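Local coordinates for protein putative aminotransferase (Actinomadura melliaura, PDB 4ZWV) that probably transfers an amino group to a sugar, with pyridoxal phosphate as cofactor, in making the aminopentose of the indolocarbazole AT2433, at residues M212-Y217 against V232-L237; V298-R303 against R346-P351; P304-K309 against A366-G371. All blocks are in the same frame, centred on the assembly; numbering follows the deposited sequence. Where two conformers were deposited one is given.

Contact 1: residues M212-Y217 against V232-L237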
# COMPACT_ATOMS: atom_id res chain seq x y z
N MSE A 212 -15.08 -3.37 -2.58
CA MSE A 212 -15.19 -1.92 -2.66
C MSE A 212 -15.18 -1.25 -1.30
O MSE A 212 -14.74 -0.11 -1.18
CB MSE A 212 -16.46 -1.52 -3.40
CG MSE A 212 -16.38 -1.79 -4.88
SE MSE A 212 -17.90 -1.01 -5.78
CE MSE A 212 -19.21 -2.34 -5.32
N LEU A 213 -15.67 -1.95 -0.29
CA LEU A 213 -15.60 -1.44 1.08
C LEU A 213 -14.21 -1.65 1.68
O LEU A 213 -13.60 -0.72 2.24
CB LEU A 213 -16.66 -2.12 1.96
CG LEU A 213 -18.09 -1.64 1.78
CD1 LEU A 213 -19.03 -2.60 2.50
CD2 LEU A 213 -18.25 -0.23 2.31
N ARG A 214 -13.70 -2.88 1.60
CA ARG A 214 -12.48 -3.20 2.32
C ARG A 214 -11.22 -2.59 1.71
O ARG A 214 -10.21 -2.50 2.38
CB ARG A 214 -12.32 -4.72 2.44
CG ARG A 214 -13.47 -5.38 3.21
CD ARG A 214 -13.16 -6.83 3.53
NE ARG A 214 -12.23 -6.90 4.65
CZ ARG A 214 -11.86 -8.02 5.27
NH1 ARG A 214 -12.33 -9.19 4.87
NH2 ARG A 214 -11.01 -7.97 6.28
N ARG A 215 -11.29 -2.13 0.46
CA ARG A 215 -10.12 -1.49 -0.12
C ARG A 215 -9.83 -0.13 0.52
O ARG A 215 -8.74 0.41 0.34
CB ARG A 215 -10.28 -1.32 -1.63
CG ARG A 215 -11.25 -0.24 -2.00
CD ARG A 215 -11.20 0.04 -3.49
NE ARG A 215 -12.33 0.89 -3.83
CZ ARG A 215 -12.69 1.21 -5.06
NH1 ARG A 215 -11.99 0.78 -6.11
NH2 ARG A 215 -13.75 1.99 -5.23
N PHE A 216 -10.80 0.43 1.24
CA PHE A 216 -10.59 1.69 1.97
C PHE A 216 -11.12 1.52 3.40
O PHE A 216 -12.16 2.08 3.77
CB PHE A 216 -11.27 2.88 1.26
CG PHE A 216 -10.97 4.20 1.92
CD1 PHE A 216 -9.72 4.78 1.80
CD2 PHE A 216 -11.93 4.85 2.68
CE1 PHE A 216 -9.42 5.99 2.42
CE2 PHE A 216 -11.65 6.07 3.30
CZ PHE A 216 -10.39 6.64 3.17
N TYR A 217 -10.41 0.69 4.16
CA TYR A 217 -10.62 0.53 5.60
C TYR A 217 -11.98 -0.04 5.98
O TYR A 217 -12.31 -0.06 7.16
CB TYR A 217 -10.45 1.86 6.32
CG TYR A 217 -9.13 2.56 6.07
CD1 TYR A 217 -7.95 2.07 6.63
CD2 TYR A 217 -9.08 3.70 5.29
CE1 TYR A 217 -6.73 2.73 6.41
CE2 TYR A 217 -7.87 4.36 5.06
CZ TYR A 217 -6.70 3.86 5.63
OH TYR A 217 -5.52 4.54 5.42
N VAL A 232 -17.94 0.11 10.21
CA VAL A 232 -17.03 -0.79 9.54
C VAL A 232 -17.37 -2.23 9.92
O VAL A 232 -17.15 -2.64 11.07
CB VAL A 232 -15.55 -0.50 9.90
CG1 VAL A 232 -14.64 -1.53 9.24
CG2 VAL A 232 -15.16 0.92 9.46
N ALA A 233 -17.97 -2.96 8.98
CA ALA A 233 -18.38 -4.35 9.21
C ALA A 233 -17.21 -5.34 9.14
O ALA A 233 -17.18 -6.34 9.83
CB ALA A 233 -19.46 -4.74 8.21
N GLU A 234 -16.26 -5.04 8.25
CA GLU A 234 -15.04 -5.81 8.09
C GLU A 234 -13.92 -4.81 7.83
O GLU A 234 -14.06 -3.94 6.97
CB GLU A 234 -15.13 -6.78 6.90
CG GLU A 234 -16.27 -7.78 6.93
CD GLU A 234 -16.21 -8.71 5.72
OE1 GLU A 234 -16.50 -8.26 4.59
OE2 GLU A 234 -15.85 -9.89 5.92
N TRP A 235 -12.82 -4.92 8.57
CA TRP A 235 -11.73 -3.96 8.41
C TRP A 235 -11.01 -4.13 7.07
O TRP A 235 -11.10 -5.16 6.41
CB TRP A 235 -10.73 -4.08 9.58
CG TRP A 235 -10.03 -5.41 9.66
CD1 TRP A 235 -10.37 -6.47 10.45
CD2 TRP A 235 -8.88 -5.83 8.91
NE1 TRP A 235 -9.50 -7.52 10.24
CE2 TRP A 235 -8.57 -7.15 9.31
CE3 TRP A 235 -8.06 -5.20 7.96
CZ2 TRP A 235 -7.50 -7.86 8.77
CZ3 TRP A 235 -7.00 -5.92 7.42
CH2 TRP A 235 -6.73 -7.24 7.83
N GLY A 236 -10.31 -3.07 6.67
CA GLY A 236 -9.43 -3.11 5.52
C GLY A 236 -8.29 -2.15 5.76
O GLY A 236 -8.23 -1.49 6.80
N LEU A 237 -7.37 -2.06 4.81
CA LEU A 237 -6.29 -1.08 4.91
C LEU A 237 -6.45 -0.02 3.82
O LEU A 237 -7.55 0.20 3.33
CB LEU A 237 -4.92 -1.77 4.81
CG LEU A 237 -4.64 -2.74 5.96
CD1 LEU A 237 -3.29 -3.44 5.79
CD2 LEU A 237 -4.68 -1.99 7.28

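Contact 2: residues V298-R303 against R346-P351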
# COMPACT_ATOMS: atom_id res chain seq x y z
N VAL A 298 13.47 -18.31 -23.03
CA VAL A 298 14.07 -19.47 -23.67
C VAL A 298 14.85 -20.26 -22.63
O VAL A 298 15.01 -19.81 -21.50
CB VAL A 298 15.00 -19.08 -24.85
CG1 VAL A 298 14.21 -18.36 -25.94
CG2 VAL A 298 16.15 -18.22 -24.37
N LYS A 299 15.32 -21.44 -23.00
CA LYS A 299 16.16 -22.23 -22.12
C LYS A 299 17.47 -22.53 -22.84
O LYS A 299 17.45 -22.99 -23.98
CB LYS A 299 15.44 -23.52 -21.70
CG LYS A 299 14.20 -23.27 -20.84
CD LYS A 299 13.40 -24.55 -20.57
CE LYS A 299 12.71 -25.05 -21.83
NZ LYS A 299 11.84 -26.25 -21.58
N VAL A 300 18.60 -22.27 -22.19
CA VAL A 300 19.89 -22.45 -22.86
C VAL A 300 20.89 -23.32 -22.09
O VAL A 300 20.89 -23.36 -20.86
CB VAL A 300 20.59 -21.09 -23.15
CG1 VAL A 300 19.76 -20.25 -24.11
CG2 VAL A 300 20.85 -20.32 -21.86
N ASP A 301 21.73 -24.02 -22.85
CA ASP A 301 22.92 -24.69 -22.33
C ASP A 301 24.03 -23.67 -22.13
O ASP A 301 24.09 -22.67 -22.84
CB ASP A 301 23.39 -25.78 -23.28
CG ASP A 301 22.34 -26.84 -23.54
OD1 ASP A 301 21.46 -27.03 -22.68
OD2 ASP A 301 22.41 -27.49 -24.60
N ASP A 302 24.92 -23.94 -21.17
CA ASP A 302 26.04 -23.05 -20.84
C ASP A 302 25.56 -21.61 -20.68
O ASP A 302 26.05 -20.69 -21.34
CB ASP A 302 27.14 -23.10 -21.90
CG ASP A 302 28.47 -22.55 -21.40
OD1 ASP A 302 28.54 -22.09 -20.24
OD2 ASP A 302 29.45 -22.56 -22.18
N ARG A 303 24.58 -21.42 -19.80
CA ARG A 303 24.00 -20.10 -19.60
C ARG A 303 24.99 -19.03 -19.11
O ARG A 303 24.83 -17.87 -19.47
CB ARG A 303 22.81 -20.20 -18.64
CG ARG A 303 21.96 -18.94 -18.64
CD ARG A 303 20.79 -19.07 -17.68
NE ARG A 303 21.26 -19.26 -16.31
CZ ARG A 303 20.46 -19.53 -15.28
NH1 ARG A 303 19.15 -19.63 -15.46
NH2 ARG A 303 20.98 -19.70 -14.07
N ARG A 346 18.76 -23.03 -16.64
CA ARG A 346 18.76 -22.87 -18.09
C ARG A 346 17.94 -21.67 -18.56
O ARG A 346 18.20 -21.11 -19.62
CB ARG A 346 18.22 -24.14 -18.75
CG ARG A 346 19.13 -25.34 -18.58
CD ARG A 346 18.37 -26.63 -18.86
NE ARG A 346 17.88 -26.66 -20.23
CZ ARG A 346 16.70 -27.15 -20.59
NH1 ARG A 346 15.86 -27.63 -19.67
NH2 ARG A 346 16.35 -27.14 -21.86
N MSE A 347 16.95 -21.28 -17.77
CA MSE A 347 16.01 -20.27 -18.25
C MSE A 347 16.65 -18.89 -18.35
O MSE A 347 17.47 -18.49 -17.51
CB MSE A 347 14.77 -20.22 -17.36
CG MSE A 347 15.06 -19.86 -15.95
SE MSE A 347 13.41 -19.79 -14.91
CE MSE A 347 12.85 -21.62 -15.02
N VAL A 348 16.26 -18.16 -19.38
CA VAL A 348 16.68 -16.76 -19.54
C VAL A 348 15.59 -15.98 -20.28
O VAL A 348 15.01 -16.46 -21.25
CB VAL A 348 18.03 -16.65 -20.27
CG1 VAL A 348 18.04 -17.48 -21.53
CG2 VAL A 348 18.38 -15.18 -20.55
N SER A 349 15.28 -14.78 -19.77
CA SER A 349 14.25 -13.91 -20.34
C SER A 349 14.91 -12.91 -21.29
O SER A 349 15.92 -12.29 -20.94
CB SER A 349 13.48 -13.16 -19.25
OG SER A 349 12.82 -14.05 -18.35
N LEU A 350 14.32 -12.75 -22.47
CA LEU A 350 14.84 -11.83 -23.49
C LEU A 350 13.92 -10.64 -23.70
O LEU A 350 12.70 -10.74 -23.53
CB LEU A 350 15.03 -12.57 -24.81
CG LEU A 350 15.96 -13.78 -24.79
CD1 LEU A 350 15.96 -14.49 -26.13
CD2 LEU A 350 17.36 -13.33 -24.43
N PRO A 351 14.49 -9.48 -24.06
CA PRO A 351 13.65 -8.32 -24.36
C PRO A 351 12.72 -8.59 -25.53
O PRO A 351 13.17 -9.11 -26.55
CB PRO A 351 14.66 -7.22 -24.72
CG PRO A 351 15.95 -7.67 -24.11
CD PRO A 351 15.93 -9.17 -24.20
O HOH W 1 13.31 -28.48 -20.53
O HOH W 2 18.71 -26.10 -22.86

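Contact 3: residues P304-K309 against A366-G371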
# COMPACT_ATOMS: atom_id res chain seq x y z
N PRO A 304 26.00 -19.39 -18.29
CA PRO A 304 26.94 -18.31 -17.95
C PRO A 304 27.61 -17.70 -19.18
O PRO A 304 27.78 -16.48 -19.24
CB PRO A 304 27.96 -19.01 -17.05
CG PRO A 304 27.19 -20.08 -16.38
CD PRO A 304 26.24 -20.59 -17.46
N ALA A 305 27.99 -18.53 -20.14
CA ALA A 305 28.58 -18.03 -21.38
C ALA A 305 27.53 -17.26 -22.20
O ALA A 305 27.85 -16.25 -22.82
CB ALA A 305 29.18 -19.16 -22.19
N PHE A 306 26.28 -17.73 -22.17
CA PHE A 306 25.20 -17.03 -22.86
C PHE A 306 24.99 -15.63 -22.30
O PHE A 306 24.84 -14.66 -23.05
CB PHE A 306 23.89 -17.83 -22.77
CG PHE A 306 22.74 -17.22 -23.54
CD1 PHE A 306 22.53 -17.54 -24.87
CD2 PHE A 306 21.86 -16.34 -22.92
CE1 PHE A 306 21.46 -16.98 -25.57
CE2 PHE A 306 20.80 -15.78 -23.60
CZ PHE A 306 20.60 -16.10 -24.94
N HIS A 307 24.98 -15.52 -20.97
CA HIS A 307 24.87 -14.22 -20.31
C HIS A 307 26.00 -13.28 -20.73
O HIS A 307 25.75 -12.11 -21.04
CB HIS A 307 24.86 -14.39 -18.79
CG HIS A 307 23.57 -14.93 -18.26
ND1 HIS A 307 23.47 -15.53 -17.02
CD2 HIS A 307 22.32 -14.96 -18.79
CE1 HIS A 307 22.22 -15.91 -16.82
NE2 HIS A 307 21.50 -15.57 -17.88
N ARG A 308 27.23 -13.78 -20.73
CA ARG A 308 28.38 -12.97 -21.12
C ARG A 308 28.24 -12.49 -22.57
O ARG A 308 28.62 -11.36 -22.89
CB ARG A 308 29.68 -13.75 -20.92
CG ARG A 308 30.02 -13.96 -19.44
CD ARG A 308 31.43 -14.51 -19.23
NE ARG A 308 31.58 -15.87 -19.74
CZ ARG A 308 31.34 -16.96 -19.02
NH1 ARG A 308 30.94 -16.85 -17.76
NH2 ARG A 308 31.51 -18.17 -19.55
N LYS A 309 27.70 -13.35 -23.43
CA LYS A 309 27.45 -12.99 -24.83
C LYS A 309 26.43 -11.86 -24.95
O LYS A 309 26.65 -10.90 -25.68
CB LYS A 309 26.96 -14.21 -25.60
CG LYS A 309 26.77 -13.98 -27.09
CD LYS A 309 28.07 -14.20 -27.86
CE LYS A 309 27.89 -13.91 -29.34
NZ LYS A 309 29.00 -14.46 -30.15
N ALA A 366 20.58 -12.24 -34.31
CA ALA A 366 21.89 -12.44 -34.91
C ALA A 366 22.94 -12.80 -33.86
O ALA A 366 23.81 -13.64 -34.09
CB ALA A 366 22.32 -11.21 -35.68
N THR A 367 22.84 -12.15 -32.70
CA THR A 367 23.77 -12.40 -31.61
C THR A 367 23.62 -13.84 -31.10
O THR A 367 24.61 -14.56 -30.99
CB THR A 367 23.57 -11.40 -30.46
OG1 THR A 367 23.87 -10.08 -30.93
CG2 THR A 367 24.49 -11.73 -29.30
N ILE A 368 22.39 -14.24 -30.81
CA ILE A 368 22.13 -15.60 -30.35
C ILE A 368 22.56 -16.65 -31.38
O ILE A 368 23.21 -17.64 -31.03
CB ILE A 368 20.64 -15.79 -30.01
CG1 ILE A 368 20.26 -14.94 -28.79
CG2 ILE A 368 20.32 -17.25 -29.73
CD1 ILE A 368 18.78 -14.94 -28.48
N ARG A 369 22.24 -16.42 -32.65
CA ARG A 369 22.53 -17.43 -33.67
C ARG A 369 24.03 -17.55 -33.98
O ARG A 369 24.45 -18.52 -34.60
CB ARG A 369 21.75 -17.14 -34.96
CG ARG A 369 20.25 -17.35 -34.80
CD ARG A 369 19.51 -17.39 -36.14
NE ARG A 369 19.72 -18.67 -36.82
CZ ARG A 369 18.88 -19.70 -36.74
NH1 ARG A 369 17.76 -19.62 -36.04
NH2 ARG A 369 19.16 -20.83 -37.39
N SER A 370 24.82 -16.58 -33.53
CA SER A 370 26.27 -16.64 -33.74
C SER A 370 26.97 -17.50 -32.69
O SER A 370 28.17 -17.75 -32.80
CB SER A 370 26.87 -15.23 -33.74
OG SER A 370 26.86 -14.65 -32.44
N GLY A 371 26.22 -17.97 -31.69
CA GLY A 371 26.74 -18.90 -30.71
C GLY A 371 27.40 -18.26 -29.50
O GLY A 371 27.62 -17.05 -29.47

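Contact 1: residues M212-Y217 against V232-L237
The end of helix 205-214 and the excursion that follows it close on each other where Arg214 grips the backbone of Trp235, at the subunit interface. NE and NH2 of Arg214 both donate to the one carbonyl oxygen, Trp235 O, at 2.7 and 2.8 Å. This side-on fork holds the acceptor in the guanidinium plane, while the two nitrogens reach it from opposite faces of the carbonyl plane. A bend at chi3 (77°) carries NE off the line of the chain. Glu234 CB lies over one guanidinium face, 3.7 Å from Arg214 NE. The Glu234 carboxylate, whose stronger partner is Arg210, makes a long, purely electrostatic pair with Arg214. On the tryptophan side, Arg214 NH2 stands over the indole, a weak cation-pi approach at most.

In the aspartate-aminotransferase fold of this family, active sites are built at the dimer interface, and Tyr217 illustrates the principle: its hydroxyl bonds to Thr58 of the second subunit, a residue that binds pyridoxal phosphate. Tyr217 N donates to Leu237 O at 3.0 Å, and Leu237 O also sits above the tyrosine ring, offset toward its rim. Gly236 passes close beside the helix end, its CA 3.3 Å from Arg214 O in a CA-H...O contact; the close approach leaves no room for a side chain on that side of Gly236. A second such contact, nearly straight at 172°, runs from Tyr217 CA to Gly236 O. Val232 CG1 comes up to Tyr217 O at 3.5 Å, an oxygen that accepts from Trp89 NE1 of the second subunit.

Contact 2: residues V298-R303 against R346-P351
Arg346 O takes the shortest direct hydrogen bond across this contact, 2.8 Å from Val300 N, with the donor standing above the carbonyl plane. It belongs to the antiparallel pairing of strands 296-300 and 347-350, in the three-stranded sheet of the smaller, C-terminal part of the aminotransferase fold. Val298 and Val348 form the hydrogen-bonded pair, each N donating to the other's O at 3.0 Å. Next to them Lys299 and Met347, a selenomethionine, make a non-hydrogen-bonded pair.

The two faces of this ladder differ in chemistry. On one, the Val298 and Val348 side chains run alongside each other in the same direction, and Val298 CG2 meets Val348 CG1 at 3.5 Å. Leu350 CD1 and Val300 CG2 extend the apolar patch, against which Phe306 of helix 303-312 packs. On the other, the aliphatic part of Lys299 crosses the Arg346 side chain, with Lys299 CB over one face of the guanidinium, 3.7 Å from Arg346 NH2. The like charges, Lys299 NZ and Arg346 NH2 4.6 Å apart, are probably eased by other partners. Arg346 NH2 forms a salt bridge with Glu281 of the central strand's other neighbour, 280-282, and Lys299 NZ donates to Pro105 O. One water accepts from both Lys299 NZ and Arg346 NH1; a second accepts from Arg346 NH2 and donates to Asp301 OD1, and both lie in the guanidinium plane.

Beyond the strand, Arg303 extends back from the start of its helix, CG anti to the backbone N (chi1 -167°). Its NH1, also bonded to Tyr344 O, reaches Met347 O at 2.9 Å, in the carbonyl plane and on a lone pair.

Contact 3: residues P304-K309 against A366-G371
Lys309 spans from helix 303-312 to the C-terminal end of helix 358-369, an example of a lysine whose methylenes pack while its ammonium meets the polar atoms of a helix end. CG stands anti to the backbone N (chi1 -175°), and the single bend of the chain comes at chi2, 86°, which places CD beside Gly371 O at 3.3 Å. The chain is extended beyond CD. At its tip, Lys309 NZ donates to Ser370 OG at 3.1 Å and, more weakly, to Gly371 O at 3.0 Å.

Ser370 OG is in turn fixed from its own segment. Its first torsion (71°) puts OG between the backbone N and the carbonyl carbon, and from there the hydroxyl donates to Thr367 O at 2.7 Å. Ser370 N bonds the same oxygen from the same face of the carbonyl plane. Serine thus has a double part, giving its proton to the last helical turn and its oxygen to the lysine. Gly371 ends the helical run with a positive phi, and at its backbone angles a side chain would press on the preceding carbonyl oxygen.

Along the methylenes, away from the ammonium, the contact is apolar. The Lys309 and Thr367 side chains run past one another in opposed senses, with Lys309 CG 3.9 Å from Thr367 CG2; the threonine hydroxyl turns back to His363 O of its own helix. A turn earlier on helix 303-312, Phe306 crosses Ile368, the neighbour of Thr367, at a slant, Phe306 CE1 lying 4.0 Å from Ile368 CG1.

Trp372, at the chain terminus, meets the Phe306 ring edge-to-face and also touches Lys309. Ile368 rests against Leu350 of strand 347-350, and helix 303-312 lies on the same strand, while its Met310 packs on Thr367 and Ile368.

Contacts 2 and 3 are neighbours, their centres about 10 Å apart, and form adjoining layers, helices against sheet: each strand of contact 2 is followed in the chain by a helix of contact 3, so that the four segments alternate along the sequence. Contact 1 lies on the opposite side of the chain's centre, its centre about 44 Å from that of contact 2. Contacts 1 and 2 are largely buried, contact 3 only partly. Chemistry follows place: side chain gripping backbone at the subunit interface in contact 1, ladder bonds with a valine patch in contact 2, and a lysine at a helix end in contact 3.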